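Local coordinates for cobalamin biosynthesis protein CobN (Mycobacterium tuberculosis, PDB 7C6O) that probably serves as the large, catalytic subunit of the cobaltochelatase that inserts cobalt into the corrin ring on the aerobic route to cobalamin, at residues 384-388 against 389-393; 644-647 against 648-651; 802-805 against 806-809. One frame throughout, in Å; residues are numbered along the deposited sequence. Where two conformers were deposited one is given.

Contact 1 (384-388 against 389-393)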
loop_
_atom_site.group_PDB
_atom_site.type_symbol
_atom_site.label_atom_id
_atom_site.label_comp_id
_atom_site.label_asym_id
_atom_site.label_seq_id
_atom_site.Cartn_x
_atom_site.Cartn_y
_atom_site.Cartn_z
ATOM N N GLY A 384 -21.242 -1.966 -1.180
ATOM C CA GLY A 384 -20.683 -1.844 0.143
ATOM C C GLY A 384 -19.499 -2.734 0.446
ATOM O O GLY A 384 -19.287 -3.064 1.619
ATOM N N ASN A 385 -18.731 -3.136 -0.565
ATOM C CA ASN A 385 -17.554 -3.963 -0.332
ATOM C C ASN A 385 -16.593 -3.245 0.607
ATOM O O ASN A 385 -16.136 -2.134 0.317
ATOM C CB ASN A 385 -16.870 -4.288 -1.661
ATOM C CG ASN A 385 -16.012 -5.538 -1.589
ATOM O OD1 ASN A 385 -15.520 -5.909 -0.523
ATOM N ND2 ASN A 385 -15.826 -6.196 -2.729
ATOM N N ALA A 386 -16.297 -3.877 1.739
ATOM C CA ALA A 386 -15.369 -3.307 2.714
ATOM C C ALA A 386 -14.821 -4.446 3.551
ATOM O O ALA A 386 -15.567 -5.068 4.314
ATOM C CB ALA A 386 -16.054 -2.264 3.594
ATOM N N VAL A 387 -13.522 -4.711 3.420
ATOM C CA VAL A 387 -12.930 -5.892 4.034
ATOM C C VAL A 387 -12.950 -5.754 5.549
ATOM O O VAL A 387 -12.490 -4.747 6.105
ATOM C CB VAL A 387 -11.508 -6.109 3.502
ATOM C CG1 VAL A 387 -10.797 -7.183 4.305
ATOM C CG2 VAL A 387 -11.572 -6.497 2.032
ATOM N N GLY A 388 -13.500 -6.766 6.223
ATOM C CA GLY A 388 -13.590 -6.801 7.669
ATOM C C GLY A 388 -14.551 -5.816 8.297
ATOM O O GLY A 388 -14.660 -5.786 9.530
ATOM N N LEU A 389 -15.266 -5.023 7.504
ATOM C CA LEU A 389 -16.055 -3.914 8.015
ATOM C C LEU A 389 -17.536 -4.125 7.728
ATOM O O LEU A 389 -17.914 -4.518 6.619
ATOM C CB LEU A 389 -15.586 -2.591 7.391
ATOM C CG LEU A 389 -16.201 -1.292 7.915
ATOM C CD1 LEU A 389 -15.713 -1.005 9.326
ATOM C CD2 LEU A 389 -15.870 -0.131 6.985
ATOM N N ASP A 390 -18.368 -3.859 8.733
ATOM C CA ASP A 390 -19.817 -3.775 8.548
ATOM C C ASP A 390 -20.107 -2.387 7.988
ATOM O O ASP A 390 -20.327 -1.423 8.726
ATOM C CB ASP A 390 -20.553 -4.026 9.862
ATOM C CG ASP A 390 -22.066 -4.141 9.688
ATOM O OD1 ASP A 390 -22.622 -3.582 8.719
ATOM O OD2 ASP A 390 -22.707 -4.786 10.544
ATOM N N THR A 391 -20.098 -2.288 6.658
ATOM C CA THR A 391 -20.276 -0.993 6.002
ATOM C C THR A 391 -21.622 -0.348 6.309
ATOM O O THR A 391 -21.644 0.859 6.613
ATOM C CB THR A 391 -20.069 -1.150 4.491
ATOM O OG1 THR A 391 -19.226 -2.281 4.243
ATOM C CG2 THR A 391 -19.417 0.095 3.909
ATOM N N PRO A 392 -22.763 -1.049 6.245
ATOM C CA PRO A 392 -24.031 -0.367 6.561
ATOM C C PRO A 392 -24.110 0.124 7.995
ATOM O O PRO A 392 -24.558 1.253 8.231
ATOM C CB PRO A 392 -25.089 -1.439 6.263
ATOM C CG PRO A 392 -24.433 -2.352 5.284
ATOM C CD PRO A 392 -23.004 -2.412 5.734
ATOM N N ALA A 393 -23.690 -0.692 8.966
ATOM C CA ALA A 393 -23.736 -0.251 10.357
ATOM C C ALA A 393 -22.752 0.888 10.609
ATOM O O ALA A 393 -23.045 1.807 11.385
ATOM C CB ALA A 393 -23.455 -1.426 11.294
#
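Leu389, Ala386 and Thr391 bring the two halves of this tight bend together. Ala386 sets its methyl against the base of Leu389, CB to CB at 3.8 Å; CG of Leu389 lies anti to the backbone N (chi1 -174°), and chi2 then turns CD2 toward the same methyl. A small residue suits the position, since Thr391 OG1 also comes within 3.2 Å of Ala386 CB. That hydroxyl donates to the carbonyl of Gly384, OG1 to O at 2.7 Å and 21° out of the carbonyl plane, tying Gly384, within the loop that follows strand 369-373, to the first turn of helix 391-405. The same two residues, Ala386 and Leu389, are the ends of a type II beta turn, closed by Leu389 N donating to Ala386 O at 3.2 Å. Gly388 takes its third position with a positive phi of 70°, which favours glycine; Gly384 also has positive phi, a backbone setting that glycine adopts readily. Asp390 is the N-cap of the helix: its OD1 accepts from Ala393 N at 3.1 Å, met from above the carboxylate plane, while OD2 hydrogen-bonds His1135. Lys1138, on helix 1136-1157, reaches in to donate to the carbonyl oxygens of both Ala386 and Leu389.

Contact 2 (644-647 against 648-651)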
loop_
_atom_site.group_PDB
_atom_site.type_symbol
_atom_site.label_atom_id
_atom_site.label_comp_id
_atom_site.label_asym_id
_atom_site.label_seq_id
_atom_site.Cartn_x
_atom_site.Cartn_y
_atom_site.Cartn_z
ATOM N N PRO A 644 -4.163 -52.285 24.685
ATOM C CA PRO A 644 -3.696 -52.217 23.283
ATOM C C PRO A 644 -4.332 -53.244 22.363
ATOM O O PRO A 644 -4.334 -53.042 21.143
ATOM C CB PRO A 644 -2.183 -52.445 23.410
ATOM C CG PRO A 644 -1.871 -52.118 24.856
ATOM C CD PRO A 644 -3.060 -52.553 25.626
ATOM N N GLY A 645 -4.879 -54.334 22.903
ATOM C CA GLY A 645 -5.570 -55.295 22.062
ATOM C C GLY A 645 -6.873 -54.783 21.488
ATOM O O GLY A 645 -7.321 -55.284 20.452
ATOM N N LYS A 646 -7.491 -53.798 22.140
ATOM C CA LYS A 646 -8.730 -53.193 21.666
ATOM C C LYS A 646 -8.492 -52.109 20.619
ATOM O O LYS A 646 -9.457 -51.613 20.027
ATOM C CB LYS A 646 -9.507 -52.635 22.871
ATOM C CG LYS A 646 -10.863 -52.008 22.563
ATOM C CD LYS A 646 -11.875 -52.271 23.665
ATOM C CE LYS A 646 -12.697 -53.514 23.357
ATOM N NZ LYS A 646 -13.420 -53.380 22.060
ATOM N N LEU A 647 -7.234 -51.755 20.356
ATOM C CA LEU A 647 -6.934 -50.721 19.367
ATOM C C LEU A 647 -7.575 -50.955 18.002
ATOM O O LEU A 647 -8.060 -49.974 17.414
ATOM C CB LEU A 647 -5.412 -50.565 19.223
ATOM C CG LEU A 647 -4.709 -49.707 20.276
ATOM C CD1 LEU A 647 -3.213 -49.635 20.003
ATOM C CD2 LEU A 647 -5.313 -48.311 20.321
ATOM N N PRO A 648 -7.616 -52.172 17.439
ATOM C CA PRO A 648 -8.296 -52.332 16.139
ATOM C C PRO A 648 -9.745 -51.872 16.139
ATOM O O PRO A 648 -10.211 -51.326 15.132
ATOM C CB PRO A 648 -8.173 -53.837 15.872
ATOM C CG PRO A 648 -6.921 -54.222 16.556
ATOM C CD PRO A 648 -6.880 -53.396 17.812
ATOM N N ALA A 649 -10.470 -52.068 17.242
ATOM C CA ALA A 649 -11.878 -51.683 17.278
ATOM C C ALA A 649 -12.040 -50.167 17.225
ATOM O O ALA A 649 -12.874 -49.650 16.473
ATOM C CB ALA A 649 -12.548 -52.252 18.528
ATOM N N ILE A 650 -11.253 -49.438 18.019
ATOM C CA ILE A 650 -11.365 -47.983 18.003
ATOM C C ILE A 650 -10.784 -47.415 16.714
ATOM O O ILE A 650 -11.251 -46.382 16.218
ATOM C CB ILE A 650 -10.703 -47.377 19.258
ATOM C CG1 ILE A 650 -10.934 -45.865 19.316
ATOM C CG2 ILE A 650 -9.219 -47.697 19.305
ATOM C CD1 ILE A 650 -12.397 -45.474 19.391
ATOM N N ARG A 651 -9.777 -48.082 16.136
ATOM C CA ARG A 651 -9.274 -47.671 14.828
ATOM C C ARG A 651 -10.368 -47.757 13.769
ATOM O O ARG A 651 -10.478 -46.875 12.908
ATOM C CB ARG A 651 -8.077 -48.531 14.415
ATOM C CG ARG A 651 -6.789 -48.302 15.199
ATOM C CD ARG A 651 -5.657 -49.127 14.588
ATOM N NE ARG A 651 -4.418 -49.079 15.361
ATOM C CZ ARG A 651 -3.841 -50.140 15.918
ATOM N NH1 ARG A 651 -4.387 -51.341 15.788
ATOM N NH2 ARG A 651 -2.713 -50.001 16.603
HETATM O O HOH W 1 -10.011 -54.484 18.777
#
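Leu647 lies beneath the guanidinium of Arg651, its CB 3.5 Å from the plane and offset toward the rim of one face. Its CD1 reaches farther, to 3.5 Å from Arg651 NH2, while CD2 meets Ile650 CG2 at 4.1 Å. The arginine arrives there because CG is anti to its carbonyl carbon (chi1 -70°) and the chain runs extended from CG to NE, folding back along the helix toward its start. The backbone sets this i to i+4 spacing: Arg651 N donates to Leu647 O at 2.9 Å. One residue earlier, Lys646 O accepts from Ala649 N at 3.0 Å and, weakly, from Ile650 N, so the first turn of helix 647-660 is still tight. A water bridges the entry, donating to Gly645 O and accepting from Ala649 N. Proline suits position 648 in the first turn, where a backbone N-H is not needed for the helix's own i to i+4 bonds, and Pro648 CD packs closely on Leu647 CB. Farther out, Leu647 rests on His636 and Val639 of helix 624-642, while Arg651 forms salt bridges with Glu675 and Asp679 of helix 675-694. These two salt bridges, made through NH1 and NE, fix the rotation of the guanidinium and bridge helix 647-660 to helix 675-694, while one face of the flat group packs against the aliphatic carbon of Leu647.

Contact 3 (802-805 against 806-809)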
loop_
_atom_site.group_PDB
_atom_site.type_symbol
_atom_site.label_atom_id
_atom_site.label_comp_id
_atom_site.label_asym_id
_atom_site.label_seq_id
_atom_site.Cartn_x
_atom_site.Cartn_y
_atom_site.Cartn_z
ATOM N N ALA A 802 -8.325 0.839 23.138
ATOM C CA ALA A 802 -9.320 1.846 23.493
ATOM C C ALA A 802 -9.398 2.971 22.470
ATOM O O ALA A 802 -10.438 3.633 22.372
ATOM C CB ALA A 802 -9.017 2.420 24.878
ATOM N N GLY A 803 -8.329 3.198 21.701
ATOM C CA GLY A 803 -8.347 4.228 20.678
ATOM C C GLY A 803 -9.334 3.965 19.559
ATOM O O GLY A 803 -9.655 4.885 18.800
ATOM N N THR A 804 -9.823 2.727 19.442
ATOM C CA THR A 804 -10.811 2.401 18.419
ATOM C C THR A 804 -12.069 3.251 18.559
ATOM O O THR A 804 -12.709 3.582 17.555
ATOM C CB THR A 804 -11.152 0.910 18.494
ATOM O OG1 THR A 804 -9.998 0.143 18.134
ATOM C CG2 THR A 804 -12.299 0.557 17.558
ATOM N N ALA A 805 -12.425 3.635 19.787
ATOM C CA ALA A 805 -13.617 4.444 20.003
ATOM C C ALA A 805 -13.499 5.854 19.435
ATOM O O ALA A 805 -14.496 6.586 19.451
ATOM C CB ALA A 805 -13.935 4.516 21.498
ATOM N N THR A 806 -12.327 6.254 18.938
ATOM C CA THR A 806 -12.134 7.577 18.358
ATOM C C THR A 806 -12.213 7.583 16.836
ATOM O O THR A 806 -12.002 8.636 16.227
ATOM C CB THR A 806 -10.780 8.164 18.787
ATOM O OG1 THR A 806 -9.725 7.524 18.058
ATOM C CG2 THR A 806 -10.550 7.964 20.277
ATOM N N GLU A 807 -12.514 6.441 16.212
ATOM C CA GLU A 807 -12.455 6.344 14.755
ATOM C C GLU A 807 -13.425 7.313 14.087
ATOM O O GLU A 807 -13.071 7.996 13.119
ATOM C CB GLU A 807 -12.746 4.909 14.314
ATOM C CG GLU A 807 -11.601 3.942 14.555
ATOM C CD GLU A 807 -12.030 2.493 14.419
ATOM O OE1 GLU A 807 -13.231 2.244 14.169
ATOM O OE2 GLU A 807 -11.166 1.605 14.571
ATOM N N ILE A 808 -14.660 7.375 14.582
ATOM C CA ILE A 808 -15.639 8.277 13.985
ATOM C C ILE A 808 -15.303 9.723 14.327
ATOM O O ILE A 808 -15.466 10.627 13.497
ATOM C CB ILE A 808 -17.060 7.888 14.429
ATOM C CG1 ILE A 808 -17.483 6.581 13.754
ATOM C CG2 ILE A 808 -18.046 8.994 14.106
ATOM C CD1 ILE A 808 -18.884 6.128 14.110
ATOM N N GLU A 809 -14.806 9.963 15.542
ATOM C CA GLU A 809 -14.373 11.310 15.901
ATOM C C GLU A 809 -13.278 11.802 14.963
ATOM O O GLU A 809 -13.254 12.981 14.591
ATOM C CB GLU A 809 -13.893 11.342 17.352
ATOM C CG GLU A 809 -13.566 12.739 17.867
ATOM C CD GLU A 809 -14.696 13.727 17.621
ATOM O OE1 GLU A 809 -14.458 14.750 16.945
ATOM O OE2 GLU A 809 -15.824 13.473 18.092
HETATM O O HOH W 2 -15.530 7.803 17.298
#
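With chi1 at 75°, Thr806 places OG1 between its own backbone N and carbonyl carbon, from where it turns back to the carbonyl of Gly803. Glu807 has CG anti to its carbonyl carbon (chi1 -75°) and an extended chain beyond it, which carries the carboxylate alongside Thr804, pointing the same way. Gly803 O is gripped twice: Thr806 OG1 donates at 2.7 Å in the carbonyl plane, while Thr806 N donates at 3.0 Å. Threonine suits the site because one residue supplies both donors. Beyond it, Glu807 N bonds to Thr804 O at 3.2 Å, and Glu807 OE2 passes Thr804 CG2 at 3.4 Å. The buried carboxylate is well satisfied: OE2 accepts from Leu613 N and hydrogen-bonds Thr838 OG1, and OE1 hydrogen-bonds Gly705 N and His702 NE2. Thr804 OG1 joins the same cluster through Thr838 and also bonds Leu801 O. A water donates to Ala805 O at 2.7 Å and accepts from Glu809 N, spanning an i to i+4 step of the backbone. The successive i to i+3 bonds, Thr806 N to Gly803 O and Glu807 N to Thr804 O, are those of a 3-10 segment, here leading from helix 784-801 into helix 807-815.

Contacts 1 and 3 are neighbours in the body of the chain, their centres about 17 Å apart and their nearest atoms about 6 Å, without touching. His702 joins them: its backbone bonds Gly388 and Asp390 of contact 1, while its side chain bonds Glu807 of contact 3. Helix 391-405, which begins in contact 1, continues alongside contact 3, where Ala397 and Ala401 meet Ile808 and Arg405 pairs with Glu809. Contact 2 stands apart on a peripheral group of helices, its centre about 51 Å from that of contact 1 and 57 Å from that of contact 3. The sodium ion, at Asp125 and Ser127, is bound by none of the three.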